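Local structure of hypothetical protein (2P7I) at residues A121-I126 with A189-T194; S148-V153 with S159-V164. The protein is a putative S-adenosylmethionine-dependent methyltransferase that probably transfers a methyl group to a substrate not yet identified. All coordinates share one frame; numbering follows the deposited sequence.

Both contacts lie in the methyltransferase domain, and along the chain contact 2 is nested inside the loop that contact 1 closes. Contact 1 (121-126 with 189-194) is buried apolar packing between helix 119-130 and the turn leading into strand 192-201. Contact 2 (148-153 with 159-164) is polar and partly buried, and holds the loop after helix 147-154 against that helix. Their centres are 27 Å apart and their nearest atoms about 16 Å, so neither touches the other. The bound sodium ion, at Asn249 and Gln250, belongs to the surroundings of contact 1, about 6 Å from the side chain of Lys124. Contact 2 meets the third and fourth subunits, contact 1 the second through Thr194 alone.

Contact 1 (A121-I126 with A189-T194); sequences ALLKRI and AGLQVT
The turn at Ala189 comes up against one side of helix 119-130, with the CA atoms of Lys124 and Ala189 4.5 Å apart, before the chain runs on into strand 192-201. The methyl group of Ala189 is directed into the helix surface. Its CB lies 3.3 Å from Leu123 CB, tighter than usual van der Waals contact, and 3.5 Å from the backbone N of Lys124, a close fit of the methyl group against the helix backbone. Leu191 meets the same leucine from farther along the turn: its CD1 is 3.9 Å from Leu123 CB, and the two leucine side chains cross at about a right angle. In Leu123, CG stands anti to the carbonyl carbon (chi1 -66°), which turns the branched end away from Ala189 toward the sheet and brings CD2 within 4.2 Å of Leu191 CD1. Lys124 contributes the start of its chain, CB lying 3.8 Å from Ala189 O, while the extended remainder leads away from the turn. Gly190 takes positive phi (88°) in the Schellman motif that ends helix 179-188, a reversal that allows Ala189 and Leu191, on either side of it in sequence, both to face helix 119-130. The packing is continued by Val120 against Ala189 and by Leu137 of strand 135-142, which touches Leu123, Ile126 and Leu191. Leu109 of strand 104-110 lies under Leu123 and Ile126. The contact thus joins a helix packed on the Rossmann-like sheet to the link between helix 179-188 and strand 192-201, which pairs with strand 237-245.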
loop_
_atom_site.group_PDB
_atom_site.type_symbol
_atom_site.label_atom_id
_atom_site.label_comp_id
_atom_site.label_asym_id
_atom_site.label_seq_id
_atom_site.Cartn_x
_atom_site.Cartn_y
_atom_site.Cartn_z
ATOM N N ALA B 121 -1.225 14.471 -27.308
ATOM C CA ALA B 121 -1.315 15.655 -28.144
ATOM C C ALA B 121 -2.104 16.785 -27.443
ATOM O O ALA B 121 -1.794 17.976 -27.649
ATOM C CB ALA B 121 -1.916 15.317 -29.553
ATOM N N LEU B 122 -3.105 16.426 -26.634
ATOM C CA LEU B 122 -3.869 17.396 -25.855
ATOM C C LEU B 122 -3.038 17.976 -24.731
ATOM O O LEU B 122 -3.007 19.194 -24.545
ATOM C CB LEU B 122 -5.168 16.764 -25.304
ATOM C CG LEU B 122 -6.022 17.635 -24.347
ATOM C CD1 LEU B 122 -6.466 18.973 -24.982
ATOM C CD2 LEU B 122 -7.287 16.910 -23.810
ATOM N N LEU B 123 -2.316 17.120 -24.020
ATOM C CA LEU B 123 -1.493 17.570 -22.913
ATOM C C LEU B 123 -0.363 18.469 -23.442
ATOM O O LEU B 123 0.091 19.382 -22.766
ATOM C CB LEU B 123 -0.948 16.372 -22.132
ATOM C CG LEU B 123 -1.993 15.531 -21.404
ATOM C CD1 LEU B 123 -1.323 14.269 -20.863
ATOM C CD2 LEU B 123 -2.686 16.342 -20.321
ATOM N N LYS B 124 0.082 18.195 -24.661
ATOM C CA LYS B 124 1.131 18.979 -25.310
ATOM C C LYS B 124 0.625 20.390 -25.679
ATOM O O LYS B 124 1.332 21.369 -25.502
ATOM C CB LYS B 124 1.697 18.222 -26.514
ATOM C CG LYS B 124 2.846 18.925 -27.178
ATOM C CD LYS B 124 3.441 18.196 -28.405
ATOM C CE LYS B 124 4.676 18.895 -28.913
ATOM N NZ LYS B 124 5.181 18.172 -30.115
ATOM N N ARG B 125 -0.602 20.504 -26.171
ATOM C CA ARG B 125 -1.190 21.819 -26.385
ATOM C C ARG B 125 -1.271 22.574 -25.074
ATOM O O ARG B 125 -0.969 23.769 -24.993
ATOM C CB ARG B 125 -2.594 21.717 -26.945
ATOM C CG ARG B 125 -2.701 21.299 -28.370
ATOM C CD ARG B 125 -3.920 21.963 -29.028
ATOM N NE ARG B 125 -3.641 23.372 -29.282
ATOM C CZ ARG B 125 -4.493 24.214 -29.856
ATOM N NH1 ARG B 125 -5.691 23.805 -30.241
ATOM N NH2 ARG B 125 -4.148 25.481 -30.031
ATOM N N ILE B 126 -1.657 21.871 -24.018
ATOM C CA ILE B 126 -1.772 22.506 -22.730
ATOM C C ILE B 126 -0.396 23.040 -22.325
ATOM O O ILE B 126 -0.277 24.182 -21.877
ATOM C CB ILE B 126 -2.302 21.550 -21.670
ATOM C CG1 ILE B 126 -3.766 21.222 -21.924
ATOM C CG2 ILE B 126 -2.135 22.134 -20.286
ATOM C CD1 ILE B 126 -4.290 20.081 -20.960
ATOM N N ALA B 189 4.146 14.398 -23.061
ATOM C CA ALA B 189 3.641 15.673 -23.593
ATOM C C ALA B 189 4.549 16.876 -23.270
ATOM O O ALA B 189 4.249 18.010 -23.676
ATOM C CB ALA B 189 2.239 15.927 -23.005
ATOM N N GLY B 190 5.640 16.658 -22.524
ATOM C CA GLY B 190 6.528 17.733 -22.101
ATOM C C GLY B 190 6.201 18.456 -20.809
ATOM O O GLY B 190 6.885 19.402 -20.449
ATOM N N LEU B 191 5.152 18.049 -20.122
ATOM C CA LEU B 191 4.810 18.637 -18.842
ATOM C C LEU B 191 5.741 18.208 -17.759
ATOM O O LEU B 191 6.355 17.128 -17.854
ATOM C CB LEU B 191 3.424 18.212 -18.391
ATOM C CG LEU B 191 2.254 18.731 -19.252
ATOM C CD1 LEU B 191 1.042 17.813 -19.109
ATOM C CD2 LEU B 191 1.913 20.205 -18.889
ATOM N N GLN B 192 5.865 19.061 -16.737
ATOM C CA GLN B 192 6.607 18.724 -15.523
ATOM C C GLN B 192 5.582 18.279 -14.503
ATOM O O GLN B 192 4.678 19.025 -14.206
ATOM C CB GLN B 192 7.374 19.931 -14.966
ATOM C CG GLN B 192 8.369 20.561 -15.936
ATOM C CD GLN B 192 9.420 21.451 -15.242
ATOM O OE1 GLN B 192 9.453 22.666 -15.441
ATOM N NE2 GLN B 192 10.282 20.835 -14.441
ATOM N N VAL B 193 5.710 17.063 -13.987
ATOM C CA VAL B 193 4.776 16.591 -12.977
ATOM C C VAL B 193 5.353 16.983 -11.649
ATOM O O VAL B 193 6.447 16.545 -11.285
ATOM C CB VAL B 193 4.533 15.065 -13.086
ATOM C CG1 VAL B 193 3.725 14.585 -11.883
ATOM C CG2 VAL B 193 3.864 14.734 -14.399
ATOM N N THR B 194 4.619 17.806 -10.910
ATOM C CA THR B 194 5.068 18.410 -9.676
ATOM C C THR B 194 4.557 17.679 -8.437
ATOM O O THR B 194 5.242 17.615 -7.427
ATOM C CB THR B 194 4.554 19.851 -9.653
ATOM O OG1 THR B 194 5.077 20.547 -10.802
ATOM C CG2 THR B 194 4.952 20.562 -8.390
#

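Contact 2 (S148-V153 with S159-V164); sequences SRQIAV and SHNSAV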
loop_
_atom_site.group_PDB
_atom_site.type_symbol
_atom_site.label_atom_id
_atom_site.label_comp_id
_atom_site.label_asym_id
_atom_site.label_seq_id
_atom_site.Cartn_x
_atom_site.Cartn_y
_atom_site.Cartn_z
ATOM N N SER B 148 -12.611 -0.215 -5.152
ATOM C CA SER B 148 -13.869 -0.701 -5.700
ATOM C C SER B 148 -13.672 -1.397 -7.042
ATOM O O SER B 148 -14.259 -2.463 -7.289
ATOM C CB SER B 148 -14.850 0.459 -5.823
ATOM O OG SER B 148 -14.296 1.482 -6.622
ATOM N N ARG B 149 -12.862 -0.812 -7.911
ATOM C CA ARG B 149 -12.606 -1.366 -9.228
ATOM C C ARG B 149 -11.816 -2.667 -9.150
ATOM O O ARG B 149 -12.117 -3.630 -9.853
ATOM C CB ARG B 149 -11.874 -0.373 -10.109
ATOM C CG ARG B 149 -11.957 -0.767 -11.574
ATOM C CD ARG B 149 -11.253 0.215 -12.445
ATOM N NE ARG B 149 -11.247 -0.223 -13.839
ATOM C CZ ARG B 149 -12.246 -0.012 -14.681
ATOM N NH1 ARG B 149 -13.319 0.628 -14.289
ATOM N NH2 ARG B 149 -12.143 -0.410 -15.926
ATOM N N GLN B 150 -10.835 -2.709 -8.250
ATOM C CA GLN B 150 -10.077 -3.921 -8.029
ATOM C C GLN B 150 -10.963 -5.073 -7.536
ATOM O O GLN B 150 -10.783 -6.212 -7.936
ATOM C CB GLN B 150 -8.925 -3.660 -7.022
ATOM C CG GLN B 150 -7.843 -2.719 -7.616
ATOM C CD GLN B 150 -6.481 -2.914 -6.989
ATOM O OE1 GLN B 150 -5.930 -4.013 -7.032
ATOM N NE2 GLN B 150 -5.894 -1.824 -6.469
ATOM N N ILE B 151 -11.903 -4.764 -6.660
ATOM C CA ILE B 151 -12.883 -5.750 -6.206
ATOM C C ILE B 151 -13.700 -6.269 -7.398
ATOM O O ILE B 151 -13.917 -7.485 -7.513
ATOM C CB ILE B 151 -13.787 -5.185 -5.093
ATOM C CG1 ILE B 151 -12.914 -4.924 -3.864
ATOM C CG2 ILE B 151 -14.907 -6.151 -4.778
ATOM C CD1 ILE B 151 -13.618 -4.168 -2.764
ATOM N N ALA B 152 -14.098 -5.376 -8.297
ATOM C CA ALA B 152 -14.902 -5.800 -9.450
ATOM C C ALA B 152 -14.086 -6.687 -10.392
ATOM O O ALA B 152 -14.634 -7.607 -11.013
ATOM C CB ALA B 152 -15.486 -4.576 -10.193
ATOM N N VAL B 153 -12.791 -6.418 -10.478
ATOM C CA VAL B 153 -11.853 -7.258 -11.222
ATOM C C VAL B 153 -11.771 -8.666 -10.559
ATOM O O VAL B 153 -11.864 -9.701 -11.231
ATOM C CB VAL B 153 -10.468 -6.583 -11.366
ATOM C CG1 VAL B 153 -9.404 -7.574 -11.788
ATOM C CG2 VAL B 153 -10.526 -5.412 -12.315
ATOM N N SER B 159 -12.088 -7.332 -16.540
ATOM C CA SER B 159 -11.049 -8.332 -16.764
ATOM C C SER B 159 -9.788 -8.034 -15.984
ATOM O O SER B 159 -9.179 -8.946 -15.421
ATOM C CB SER B 159 -10.694 -8.465 -18.236
ATOM O OG SER B 159 -10.093 -7.291 -18.706
ATOM N N HIS B 160 -9.373 -6.770 -15.973
ATOM C CA HIS B 160 -8.156 -6.354 -15.262
ATOM C C HIS B 160 -8.252 -4.838 -15.005
ATOM O O HIS B 160 -9.128 -4.177 -15.540
ATOM C CB HIS B 160 -6.857 -6.740 -16.014
ATOM C CG HIS B 160 -6.729 -6.107 -17.365
ATOM N ND1 HIS B 160 -7.455 -6.537 -18.456
ATOM C CD2 HIS B 160 -5.973 -5.074 -17.799
ATOM C CE1 HIS B 160 -7.179 -5.768 -19.492
ATOM N NE2 HIS B 160 -6.255 -4.894 -19.128
ATOM N N ASN B 161 -7.394 -4.292 -14.153
ATOM C CA ASN B 161 -7.672 -2.948 -13.618
ATOM C C ASN B 161 -7.779 -1.889 -14.736
ATOM O O ASN B 161 -8.712 -1.074 -14.777
ATOM C CB ASN B 161 -6.612 -2.547 -12.584
ATOM C CG ASN B 161 -6.581 -3.448 -11.359
ATOM O OD1 ASN B 161 -7.357 -4.395 -11.199
ATOM N ND2 ASN B 161 -5.633 -3.139 -10.466
ATOM N N SER B 162 -6.826 -1.909 -15.669
ATOM C CA SER B 162 -6.756 -0.895 -16.698
ATOM C C SER B 162 -7.596 -1.238 -17.906
ATOM O O SER B 162 -7.486 -0.581 -18.924
ATOM C CB SER B 162 -5.298 -0.683 -17.147
ATOM O OG SER B 162 -4.786 -1.843 -17.770
ATOM N N ALA B 163 -8.392 -2.294 -17.822
ATOM C CA ALA B 163 -9.306 -2.615 -18.889
ATOM C C ALA B 163 -10.256 -1.451 -19.086
ATOM O O ALA B 163 -10.527 -0.671 -18.181
ATOM C CB ALA B 163 -10.134 -3.922 -18.590
ATOM N N VAL B 164 -10.780 -1.353 -20.298
ATOM C CA VAL B 164 -11.911 -0.453 -20.574
ATOM C C VAL B 164 -13.104 -1.375 -20.830
ATOM O O VAL B 164 -13.057 -2.209 -21.742
ATOM C CB VAL B 164 -11.672 0.460 -21.831
ATOM C CG1 VAL B 164 -12.919 1.316 -22.093
ATOM C CG2 VAL B 164 -10.442 1.341 -21.679
HETATM O O HOH W 1 -7.179 -6.042 -9.107
HETATM O O HOH W 2 -10.589 -10.586 -13.794
#
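Arg149 reaches from helix 147-154 to two backbone carbonyls of the 159-164 loop. Its NE donates to Asn161 O at 2.8 Å, nearly straight at 162° and in the carbonyl plane, while NH2 makes a weak, bent bond to Ala163 O at 2.8 Å. Both acceptors sit at the guanidinium edge. The side chain runs extended from CG to NE, its CG anti to the backbone N (chi1 -163°), to arrive there. One turn further along the helix, Val153 CG2 packs 3.5 Å from Asn161 OD1, the two side chains crossing at about a right angle. The amide planes of Gln150 and Asn161 are turned 57° apart, and a water donates to Gln150 OE1 (3.2 Å) and Asn161 OD1 (2.7 Å).

Farther out, Glu168 forms a salt bridge with Arg149 NH1, and Asn145 accepts from both amides, through its O for Gln150 NE2 and its OD1 for Asn161 ND2. Asp180 of the third subunit accepts from Asn161 N, tying the loop to the assembly. A type I beta turn from His160 to Ala163, closed by Ala163 N to His160 O (3.0 Å), presents Asn161 O to Arg149; helix and loop follow strand 135-142 of the Rossmann-like methyltransferase fold.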